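Uncharacterized protein (Pseudomonas aeruginosa, PDB 5BR9) probably takes part, as a TsaB-type member of the KAE1/TsaD family, in making the threonylcarbamoyladenosine modification of tRNA. Local coordinates at residues 14-25 / 193-201. Sequence-based numbering, arbitrary orientation.
Sequences ALDTSTEACSVA and LPHAEDLLS
Ser23 and Ala196 join the first β-hairpin of an actin-like ATPase (ASKHA) fold, strands 12-16 and 21-28, to the start of the C-terminal helix 196-208, which packs on one face of the mixed five-stranded sheet; helices 43-58 and 77-94 contact side chains such as Cys22 and Leu15 that point away from helix 196-208. Followed from CB to tip, Ser23 has CB 3.8 Å from Ala196 CB, and OG, set between the backbone N and carbonyl carbon (chi1 66°), accepts from Ala196 N at 2.9 Å with a bent N-H...O angle of 143° and lies 3.2 Å from Ala196 CB. The same OG reaches Pro194 O through a water that donates to it, so two backbone atoms flanking His195 are tied to one hydroxyl. His195 caps the helix, its ND1 accepting from Glu197 N in the ring plane, while its ring stacks on Tyr36 of the neighbouring strand. One turn further along the helix, Leu200 meets both strands: CD1 touches Ala14 CB and CD2 touches Ala25 CB. At the turn, Thr19 CG2 meets Pro194 CD tip to tip at 3.5 Å, and Leu193 CD1 reaches Ala21 CB. Asp16 forms an Asx turn: its OD2 takes Ser18 OG on the syn lone pair and Ser18 N from above the carboxylate plane, and lies 3.7 Å from Pro194 CB.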
ATOM      1  N   ALA A  14     -10.558   4.718 -12.418  1.00 23.60           N
ATOM      2  CA  ALA A  14     -10.190   3.317 -12.324  1.00 25.69           C
ATOM      3  C   ALA A  14      -8.683   3.146 -12.445  1.00 29.68           C
ATOM      4  O   ALA A  14      -8.035   3.864 -13.204  1.00 23.18           O
ATOM      5  CB  ALA A  14     -10.894   2.501 -13.398  1.00 20.76           C
ATOM      6  N   LEU A  15      -8.119   2.249 -11.647  1.00 29.26           N
ATOM      7  CA  LEU A  15      -6.698   1.950 -11.756  1.00 26.26           C
ATOM      8  C   LEU A  15      -6.380   0.474 -11.488  1.00 29.88           C
ATOM      9  O   LEU A  15      -7.033  -0.184 -10.670  1.00 27.73           O
ATOM     10  CB  LEU A  15      -5.886   2.868 -10.864  1.00 31.66           C
ATOM     11  CG  LEU A  15      -6.045   2.874  -9.369  1.00 34.01           C
ATOM     12  CD1 LEU A  15      -5.178   1.760  -8.784  1.00 35.31           C
ATOM     13  CD2 LEU A  15      -5.602   4.262  -8.890  1.00 30.41           C
ATOM     14  N   ASP A  16      -5.381  -0.048 -12.194  1.00 25.03           N
ATOM     15  CA  ASP A  16      -4.955  -1.407 -11.951  1.00 26.08           C
ATOM     16  C   ASP A  16      -3.428  -1.524 -11.955  1.00 30.42           C
ATOM     17  O   ASP A  16      -2.756  -1.061 -12.871  1.00 29.08           O
ATOM     18  CB  ASP A  16      -5.557  -2.347 -12.989  1.00 24.01           C
ATOM     19  CG  ASP A  16      -5.487  -3.796 -12.546  1.00 36.83           C
ATOM     20  OD1 ASP A  16      -6.482  -4.279 -11.973  1.00 42.20           O
ATOM     21  OD2 ASP A  16      -4.435  -4.439 -12.728  1.00 37.06           O
ATOM     22  N   THR A  17      -2.901  -2.158 -10.915  1.00 36.91           N
ATOM     23  CA  THR A  17      -1.468  -2.373 -10.750  1.00 35.07           C
ATOM     24  C   THR A  17      -1.167  -3.797 -10.334  1.00 39.00           C
ATOM     25  O   THR A  17      -0.135  -4.068  -9.731  1.00 44.19           O
ATOM     26  CB  THR A  17      -0.881  -1.430  -9.677  1.00 34.68           C
ATOM     27  OG1 THR A  17      -1.609  -1.612  -8.456  1.00 37.13           O
ATOM     28  CG2 THR A  17      -0.996   0.017 -10.100  1.00 25.27           C
ATOM     29  N   SER A  18      -2.065  -4.711 -10.671  1.00 28.24           N
ATOM     30  CA  SER A  18      -1.953  -6.103 -10.220  1.00 30.36           C
ATOM     31  C   SER A  18      -0.899  -6.881 -11.010  1.00 35.16           C
ATOM     32  O   SER A  18      -0.548  -8.016 -10.657  1.00 33.41           O
ATOM     33  CB  SER A  18      -3.317  -6.804 -10.305  1.00 37.27           C
ATOM     34  OG  SER A  18      -3.752  -6.941 -11.651  1.00 40.42           O
ATOM     35  N   THR A  19      -0.486  -6.330 -12.144  1.00 31.54           N
ATOM     36  CA  THR A  19       0.483  -7.015 -12.993  1.00 39.20           C
ATOM     37  C   THR A  19       1.656  -6.109 -13.270  1.00 38.24           C
ATOM     38  O   THR A  19       1.746  -5.036 -12.686  1.00 39.37           O
ATOM     39  CB  THR A  19      -0.149  -7.472 -14.346  1.00 41.32           C
ATOM     40  OG1 THR A  19      -0.520  -6.326 -15.127  1.00 36.51           O
ATOM     41  CG2 THR A  19      -1.368  -8.342 -14.108  1.00 33.21           C
ATOM     42  N   GLU A  20       2.530  -6.536 -14.180  1.00 42.41           N
ATOM     43  CA  GLU A  20       3.630  -5.704 -14.663  1.00 51.41           C
ATOM     44  C   GLU A  20       3.077  -4.500 -15.446  1.00 46.91           C
ATOM     45  O   GLU A  20       3.790  -3.528 -15.710  1.00 40.11           O
ATOM     46  CB  GLU A  20       4.585  -6.526 -15.537  1.00 58.48           C
ATOM     47  CG  GLU A  20       3.985  -6.959 -16.873  1.00 66.93           C
ATOM     48  CD  GLU A  20       4.945  -7.784 -17.725  1.00 78.37           C
ATOM     49  OE1 GLU A  20       4.461  -8.492 -18.637  1.00 76.50           O
ATOM     50  OE2 GLU A  20       6.175  -7.727 -17.484  1.00 83.03           O
ATOM     51  N   ALA A  21       1.799  -4.583 -15.814  1.00 38.87           N
ATOM     52  CA  ALA A  21       1.090  -3.485 -16.459  1.00 38.35           C
ATOM     53  C   ALA A  21       0.529  -2.528 -15.410  1.00 44.95           C
ATOM     54  O   ALA A  21       0.042  -2.950 -14.352  1.00 47.48           O
ATOM     55  CB  ALA A  21      -0.039  -4.008 -17.350  1.00 31.60           C
ATOM     56  N   CYS A  22       0.632  -1.238 -15.701  1.00 32.21           N
ATOM     57  CA  CYS A  22       0.040  -0.210 -14.874  1.00 30.20           C
ATOM     58  C   CYS A  22      -0.952   0.576 -15.732  1.00 28.88           C
ATOM     59  O   CYS A  22      -0.607   1.063 -16.811  1.00 31.76           O
ATOM     60  CB  CYS A  22       1.117   0.705 -14.290  1.00 37.59           C
ATOM     61  SG  CYS A  22       0.469   1.896 -13.100  1.00 44.50           S
ATOM     62  N   SER A  23      -2.199   0.679 -15.302  1.00 27.22           N
ATOM     63  CA  SER A  23      -3.149   1.371 -16.155  1.00 24.13           C
ATOM     64  C   SER A  23      -4.191   2.135 -15.355  1.00 31.63           C
ATOM     65  O   SER A  23      -4.487   1.804 -14.193  1.00 26.43           O
ATOM     66  CB  SER A  23      -3.820   0.386 -17.118  1.00 24.63           C
ATOM     67  OG  SER A  23      -4.616  -0.547 -16.430  1.00 35.40           O
ATOM     68  N   VAL A  24      -4.699   3.199 -15.976  1.00 22.18           N
ATOM     69  CA  VAL A  24      -5.657   4.084 -15.343  1.00 24.96           C
ATOM     70  C   VAL A  24      -6.739   4.417 -16.362  1.00 26.32           C
ATOM     71  O   VAL A  24      -6.491   4.473 -17.561  1.00 30.07           O
ATOM     72  CB  VAL A  24      -4.967   5.363 -14.803  1.00 30.82           C
ATOM     73  CG1 VAL A  24      -3.883   5.004 -13.766  1.00 27.01           C
ATOM     74  CG2 VAL A  24      -4.355   6.170 -15.948  1.00 30.45           C
ATOM     75  N   ALA A  25      -7.948   4.650 -15.893  1.00 22.52           N
ATOM     76  CA  ALA A  25      -9.022   4.953 -16.819  1.00 20.77           C
ATOM     77  C   ALA A  25      -9.984   5.897 -16.138  1.00 21.44           C
ATOM     78  O   ALA A  25     -10.039   5.972 -14.903  1.00 25.34           O
ATOM     79  CB  ALA A  25      -9.723   3.673 -17.294  1.00 21.38           C
ATOM     80  N   LEU A 193      -3.625  -9.536 -19.996  1.00 23.02           N
ATOM     81  CA  LEU A 193      -3.510  -8.915 -18.687  1.00 24.53           C
ATOM     82  C   LEU A 193      -4.728  -8.005 -18.426  1.00 25.72           C
ATOM     83  O   LEU A 193      -5.448  -7.668 -19.354  1.00 23.38           O
ATOM     84  CB  LEU A 193      -2.198  -8.113 -18.606  1.00 26.30           C
ATOM     85  CG  LEU A 193      -0.886  -8.897 -18.771  1.00 25.64           C
ATOM     86  CD1 LEU A 193       0.329  -7.978 -18.638  1.00 20.83           C
ATOM     87  CD2 LEU A 193      -0.801 -10.044 -17.743  1.00 23.01           C
ATOM     88  N   PRO A 194      -4.988  -7.657 -17.151  1.00 27.08           N
ATOM     89  CA  PRO A 194      -6.040  -6.699 -16.803  1.00 29.89           C
ATOM     90  C   PRO A 194      -5.799  -5.328 -17.422  1.00 28.59           C
ATOM     91  O   PRO A 194      -4.664  -4.950 -17.614  1.00 35.25           O
ATOM     92  CB  PRO A 194      -5.954  -6.622 -15.277  1.00 29.69           C
ATOM     93  CG  PRO A 194      -5.383  -7.913 -14.876  1.00 29.57           C
ATOM     94  CD  PRO A 194      -4.394  -8.266 -15.944  1.00 26.71           C
ATOM     95  N   HIS A 195      -6.862  -4.602 -17.730  1.00 29.43           N
ATOM     96  CA  HIS A 195      -6.766  -3.285 -18.344  1.00 25.62           C
ATOM     97  C   HIS A 195      -7.782  -2.364 -17.639  1.00 29.56           C
ATOM     98  O   HIS A 195      -8.954  -2.725 -17.474  1.00 30.12           O
ATOM     99  CB  HIS A 195      -7.038  -3.407 -19.838  1.00 27.91           C
ATOM    100  CG  HIS A 195      -6.631  -2.225 -20.649  1.00 33.93           C
ATOM    101  ND1 HIS A 195      -7.125  -0.958 -20.424  1.00 40.28           N
ATOM    102  CD2 HIS A 195      -5.828  -2.127 -21.735  1.00 34.17           C
ATOM    103  CE1 HIS A 195      -6.606  -0.122 -21.306  1.00 32.75           C
ATOM    104  NE2 HIS A 195      -5.824  -0.809 -22.119  1.00 30.83           N
ATOM    105  N   ALA A 196      -7.336  -1.197 -17.189  1.00 30.67           N
ATOM    106  CA  ALA A 196      -8.206  -0.280 -16.451  1.00 28.35           C
ATOM    107  C   ALA A 196      -9.462   0.105 -17.238  1.00 29.55           C
ATOM    108  O   ALA A 196     -10.507   0.406 -16.649  1.00 27.86           O
ATOM    109  CB  ALA A 196      -7.438   0.960 -16.057  1.00 27.79           C
ATOM    110  N   GLU A 197      -9.367   0.094 -18.563  1.00 19.87           N
ATOM    111  CA  GLU A 197     -10.538   0.374 -19.403  1.00 28.79           C
ATOM    112  C   GLU A 197     -11.688  -0.601 -19.114  1.00 27.34           C
ATOM    113  O   GLU A 197     -12.862  -0.219 -19.052  1.00 26.43           O
ATOM    114  CB  GLU A 197     -10.171   0.320 -20.882  1.00 31.31           C
ATOM    115  CG  GLU A 197     -11.376   0.474 -21.794  1.00 47.00           C
ATOM    116  CD  GLU A 197     -11.022   0.495 -23.267  1.00 59.04           C
ATOM    117  OE1 GLU A 197      -9.827   0.371 -23.608  1.00 63.29           O
ATOM    118  OE2 GLU A 197     -11.952   0.641 -24.086  1.00 66.18           O
ATOM    119  N   ASP A 198     -11.349  -1.870 -18.931  1.00 23.11           N
ATOM    120  CA  ASP A 198     -12.366  -2.884 -18.674  1.00 28.80           C
ATOM    121  C   ASP A 198     -12.744  -2.916 -17.193  1.00 30.48           C
ATOM    122  O   ASP A 198     -13.892  -3.226 -16.843  1.00 24.25           O
ATOM    123  CB  ASP A 198     -11.871  -4.237 -19.178  1.00 25.98           C
ATOM    124  CG  ASP A 198     -11.449  -4.167 -20.636  1.00 33.85           C
ATOM    125  OD1 ASP A 198     -12.337  -3.994 -21.508  1.00 31.10           O
ATOM    126  OD2 ASP A 198     -10.230  -4.232 -20.908  1.00 35.82           O
ATOM    127  N   LEU A 199     -11.791  -2.552 -16.334  1.00 24.41           N
ATOM    128  CA  LEU A 199     -12.094  -2.302 -14.924  1.00 25.20           C
ATOM    129  C   LEU A 199     -13.146  -1.202 -14.812  1.00 24.12           C
ATOM    130  O   LEU A 199     -14.094  -1.310 -14.037  1.00 24.55           O
ATOM    131  CB  LEU A 199     -10.833  -1.897 -14.164  1.00 21.58           C
ATOM    132  CG  LEU A 199     -11.021  -1.274 -12.775  1.00 19.70           C
ATOM    133  CD1 LEU A 199     -11.707  -2.243 -11.863  1.00 16.78           C
ATOM    134  CD2 LEU A 199      -9.661  -0.907 -12.197  1.00 21.31           C
ATOM    135  N   LEU A 200     -12.973  -0.157 -15.618  1.00 25.16           N
ATOM    136  CA  LEU A 200     -13.896   0.977 -15.663  1.00 24.80           C
ATOM    137  C   LEU A 200     -15.309   0.538 -16.076  1.00 24.93           C
ATOM    138  O   LEU A 200     -16.292   0.946 -15.459  1.00 29.51           O
ATOM    139  CB  LEU A 200     -13.357   2.049 -16.618  1.00 23.27           C
ATOM    140  CG  LEU A 200     -14.117   3.369 -16.665  1.00 31.16           C
ATOM    141  CD1 LEU A 200     -14.094   4.074 -15.313  1.00 32.83           C
ATOM    142  CD2 LEU A 200     -13.523   4.272 -17.751  1.00 30.38           C
ATOM    143  N   SER A 201     -15.414  -0.319 -17.086  1.00 26.24           N
ATOM    144  CA  SER A 201     -16.712  -0.894 -17.464  1.00 20.98           C
ATOM    145  C   SER A 201     -17.393  -1.585 -16.279  1.00 26.09           C
ATOM    146  O   SER A 201     -18.566  -1.309 -15.959  1.00 30.67           O
ATOM    147  CB  SER A 201     -16.545  -1.898 -18.605  1.00 27.37           C
ATOM    148  OG  SER A 201     -15.964  -1.268 -19.733  1.00 37.87           O
TER
HETATM  149  O   HOH W   1      -3.084  -2.828 -15.994  1.00 50.33           O